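Local coordinates for PGRP domain of peptidoglycan recognition protein 3 (Branchiostoma belcheri tsingtauense, PDB 4ZXM) that probably hydrolyses the amide bond between N-acetylmuramic acid and L-alanine in bacterial peptidoglycan, as a recognition protein of the amidase type, at residues Asp195-Lys200 / Pro240-Tyr245. Sequence-based numbering, arbitrary orientation.
Sequences DFTSQK and PGNLLY
Phe196 holds CG anti to its own carbonyl carbon (chi1 -57°), while Leu244 holds CG anti to the backbone N (chi1 164°), and the two side chains meet at their bases, Phe196 CB to Leu244 CB at 3.9 Å. Farther out, Leu244 CD2 lies obliquely to the ring of Phe196, 4.0 Å from Phe196 CD2. The backbone supplies the polar link: Leu243 N donates to Phe196 O over 2.6 Å, lying almost in line with the carbonyl bond. This tethers the loop to the start of the helix, where Asn242 is the N-cap. Asn242 OD1 accepts weak capping bonds from Leu244 N and Tyr245 N. Its ND2 is 3.3 Å from Phe196 O, but the angle is too poor for a hydrogen bond. Leu243 CD1 packs on the loop backbone, near Ser198 C and Gln199 N. At the more exposed margin, Thr197 CG2 rests against Pro240 CG at 4.1 Å, and Thr197 OG1 donates to Asp195 OD2 on the syn side, a bond internal to the loop. The bent side chain of Lys200 brings NZ within 3.6 Å of Leu243 O and forms a long, weak ion pair with Asp247. Within the peptidoglycan-recognition (amidase) domain, the contact thus joins the loop between strand 187-192 and helix 203-219 to the N-capped start of helix 243-247; the side chains of Phe196, Asn242 and Leu244 all touch His123 of strand 116-123, and Pro201 packs against Phe196 and Leu244.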
ATOM      1  N   ASP A 195      -3.818  10.313   7.414  1.00 52.70           N
ATOM      2  CA  ASP A 195      -2.710  11.030   7.994  1.00 58.43           C
ATOM      3  C   ASP A 195      -2.710  10.518   9.406  1.00 57.58           C
ATOM      4  O   ASP A 195      -3.734  10.599  10.084  1.00 63.83           O
ATOM      5  CB  ASP A 195      -2.990  12.532   7.948  1.00 63.75           C
ATOM      6  CG  ASP A 195      -2.162  13.316   8.943  1.00 69.24           C
ATOM      7  OD1 ASP A 195      -0.955  13.522   8.696  1.00 73.74           O
ATOM      8  OD2 ASP A 195      -2.729  13.738   9.974  1.00 75.51           O
ATOM      9  N   PHE A 196      -1.601   9.956   9.860  1.00 54.64           N
ATOM     10  CA  PHE A 196      -1.636   9.255  11.139  1.00 54.82           C
ATOM     11  C   PHE A 196      -0.650   9.840  12.132  1.00 56.79           C
ATOM     12  O   PHE A 196       0.063   9.124  12.818  1.00 56.47           O
ATOM     13  CB  PHE A 196      -1.432   7.758  10.908  1.00 53.26           C
ATOM     14  CG  PHE A 196      -2.440   7.169   9.963  1.00 51.90           C
ATOM     15  CD1 PHE A 196      -3.751   6.977  10.367  1.00 51.38           C
ATOM     16  CD2 PHE A 196      -2.093   6.847   8.663  1.00 51.25           C
ATOM     17  CE1 PHE A 196      -4.693   6.451   9.503  1.00 51.87           C
ATOM     18  CE2 PHE A 196      -3.032   6.322   7.790  1.00 51.99           C
ATOM     19  CZ  PHE A 196      -4.335   6.121   8.210  1.00 51.79           C
ATOM     20  N   THR A 197      -0.642  11.164  12.213  1.00 62.75           N
ATOM     21  CA  THR A 197       0.253  11.875  13.112  1.00 67.62           C
ATOM     22  C   THR A 197      -0.373  12.027  14.491  1.00 70.67           C
ATOM     23  O   THR A 197       0.345  12.039  15.489  1.00 72.92           O
ATOM     24  CB  THR A 197       0.593  13.262  12.563  1.00 67.19           C
ATOM     25  OG1 THR A 197      -0.623  13.965  12.309  1.00 67.71           O
ATOM     26  CG2 THR A 197       1.400  13.140  11.267  1.00 67.86           C
ATOM     27  N   SER A 198      -1.700  12.159  14.542  1.00 72.56           N
ATOM     28  CA  SER A 198      -2.427  12.211  15.816  1.00 74.13           C
ATOM     29  C   SER A 198      -3.542  11.166  15.942  1.00 73.23           C
ATOM     30  O   SER A 198      -4.172  11.070  16.990  1.00 69.87           O
ATOM     31  CB  SER A 198      -3.020  13.608  16.035  1.00 76.67           C
ATOM     32  OG  SER A 198      -4.320  13.708  15.473  1.00 77.76           O
ATOM     33  N   GLN A 199      -3.786  10.383  14.893  1.00 77.03           N
ATOM     34  CA  GLN A 199      -4.839   9.367  14.925  1.00 77.68           C
ATOM     35  C   GLN A 199      -4.301   8.029  14.430  1.00 73.64           C
ATOM     36  O   GLN A 199      -3.403   7.979  13.592  1.00 74.41           O
ATOM     37  CB  GLN A 199      -6.020   9.815  14.066  1.00 82.33           C
ATOM     38  CG  GLN A 199      -7.384   9.464  14.640  1.00 86.78           C
ATOM     39  CD  GLN A 199      -8.499  10.309  14.034  1.00 90.77           C
ATOM     40  OE1 GLN A 199      -8.966  10.036  12.928  1.00 92.23           O
ATOM     41  NE2 GLN A 199      -8.926  11.342  14.754  1.00 91.10           N
ATOM     42  N   LYS A 200      -4.849   6.946  14.961  1.00 70.16           N
ATOM     43  CA  LYS A 200      -4.406   5.612  14.593  1.00 68.00           C
ATOM     44  C   LYS A 200      -5.346   5.087  13.513  1.00 65.02           C
ATOM     45  O   LYS A 200      -6.516   5.471  13.477  1.00 63.49           O
ATOM     46  CB  LYS A 200      -4.434   4.709  15.827  1.00 70.73           C
ATOM     47  CG  LYS A 200      -3.482   3.526  15.761  1.00 74.59           C
ATOM     48  CD  LYS A 200      -2.865   3.218  17.121  1.00 79.66           C
ATOM     49  CE  LYS A 200      -1.624   2.339  16.994  1.00 84.13           C
ATOM     50  NZ  LYS A 200      -0.482   2.810  17.837  1.00 83.91           N
ATOM     51  N   PRO A 240       7.383  13.144  10.278  1.00113.72           N
ATOM     52  CA  PRO A 240       7.008  13.530  11.645  1.00110.62           C
ATOM     53  C   PRO A 240       6.481  12.345  12.457  1.00106.18           C
ATOM     54  O   PRO A 240       6.131  11.314  11.879  1.00109.44           O
ATOM     55  CB  PRO A 240       5.887  14.540  11.416  1.00111.46           C
ATOM     56  CG  PRO A 240       5.213  14.048  10.179  1.00111.31           C
ATOM     57  CD  PRO A 240       6.277  13.389   9.329  1.00111.26           C
ATOM     58  N   GLY A 241       6.416  12.507  13.779  1.00 98.99           N
ATOM     59  CA  GLY A 241       5.931  11.456  14.686  1.00 93.46           C
ATOM     60  C   GLY A 241       4.592  10.875  14.260  1.00 87.34           C
ATOM     61  O   GLY A 241       3.583  11.584  14.219  1.00 88.33           O
ATOM     62  N   ASN A 242       4.587   9.579  13.954  1.00 77.74           N
ATOM     63  CA  ASN A 242       3.475   8.951  13.249  1.00 69.50           C
ATOM     64  C   ASN A 242       3.000   7.677  13.932  1.00 65.76           C
ATOM     65  O   ASN A 242       3.774   6.743  14.132  1.00 63.37           O
ATOM     66  CB  ASN A 242       3.901   8.627  11.823  1.00 67.60           C
ATOM     67  CG  ASN A 242       2.726   8.393  10.910  1.00 66.52           C
ATOM     68  OD1 ASN A 242       2.271   7.267  10.771  1.00 63.21           O
ATOM     69  ND2 ASN A 242       2.216   9.461  10.296  1.00 68.17           N
ATOM     70  N   LEU A 243       1.714   7.646  14.265  1.00 64.03           N
ATOM     71  CA  LEU A 243       1.106   6.538  15.007  1.00 61.86           C
ATOM     72  C   LEU A 243       1.010   5.225  14.230  1.00 59.15           C
ATOM     73  O   LEU A 243       1.042   4.149  14.833  1.00 59.20           O
ATOM     74  CB  LEU A 243      -0.290   6.938  15.495  1.00 61.93           C
ATOM     75  CG  LEU A 243      -0.311   7.976  16.614  1.00 60.76           C
ATOM     76  CD1 LEU A 243      -1.721   8.493  16.830  1.00 61.36           C
ATOM     77  CD2 LEU A 243       0.237   7.373  17.893  1.00 60.41           C
ATOM     78  N   LEU A 244       0.866   5.314  12.909  1.00 56.40           N
ATOM     79  CA  LEU A 244       0.891   4.128  12.059  1.00 55.79           C
ATOM     80  C   LEU A 244       2.245   3.446  12.182  1.00 56.36           C
ATOM     81  O   LEU A 244       2.336   2.257  12.489  1.00 55.83           O
ATOM     82  CB  LEU A 244       0.630   4.496  10.594  1.00 56.08           C
ATOM     83  CG  LEU A 244       0.970   3.462   9.506  1.00 55.75           C
ATOM     84  CD1 LEU A 244       0.203   2.162   9.712  1.00 56.85           C
ATOM     85  CD2 LEU A 244       0.703   4.028   8.120  1.00 54.02           C
ATOM     86  N   TYR A 245       3.299   4.215  11.961  1.00 58.49           N
ATOM     87  CA  TYR A 245       4.641   3.666  11.961  1.00 61.25           C
ATOM     88  C   TYR A 245       5.140   3.205  13.331  1.00 60.56           C
ATOM     89  O   TYR A 245       6.105   2.448  13.409  1.00 61.71           O
ATOM     90  CB  TYR A 245       5.608   4.677  11.397  1.00 64.89           C
ATOM     91  CG  TYR A 245       5.376   5.056   9.939  1.00 73.06           C
ATOM     92  CD1 TYR A 245       5.175   4.090   8.954  1.00 74.92           C
ATOM     93  CD2 TYR A 245       5.400   6.393   9.542  1.00 78.02           C
ATOM     94  CE1 TYR A 245       4.975   4.452   7.629  1.00 75.65           C
ATOM     95  CE2 TYR A 245       5.207   6.761   8.222  1.00 79.03           C
ATOM     96  CZ  TYR A 245       4.993   5.788   7.270  1.00 77.90           C
ATOM     97  OH  TYR A 245       4.801   6.156   5.962  1.00 78.84           O
TER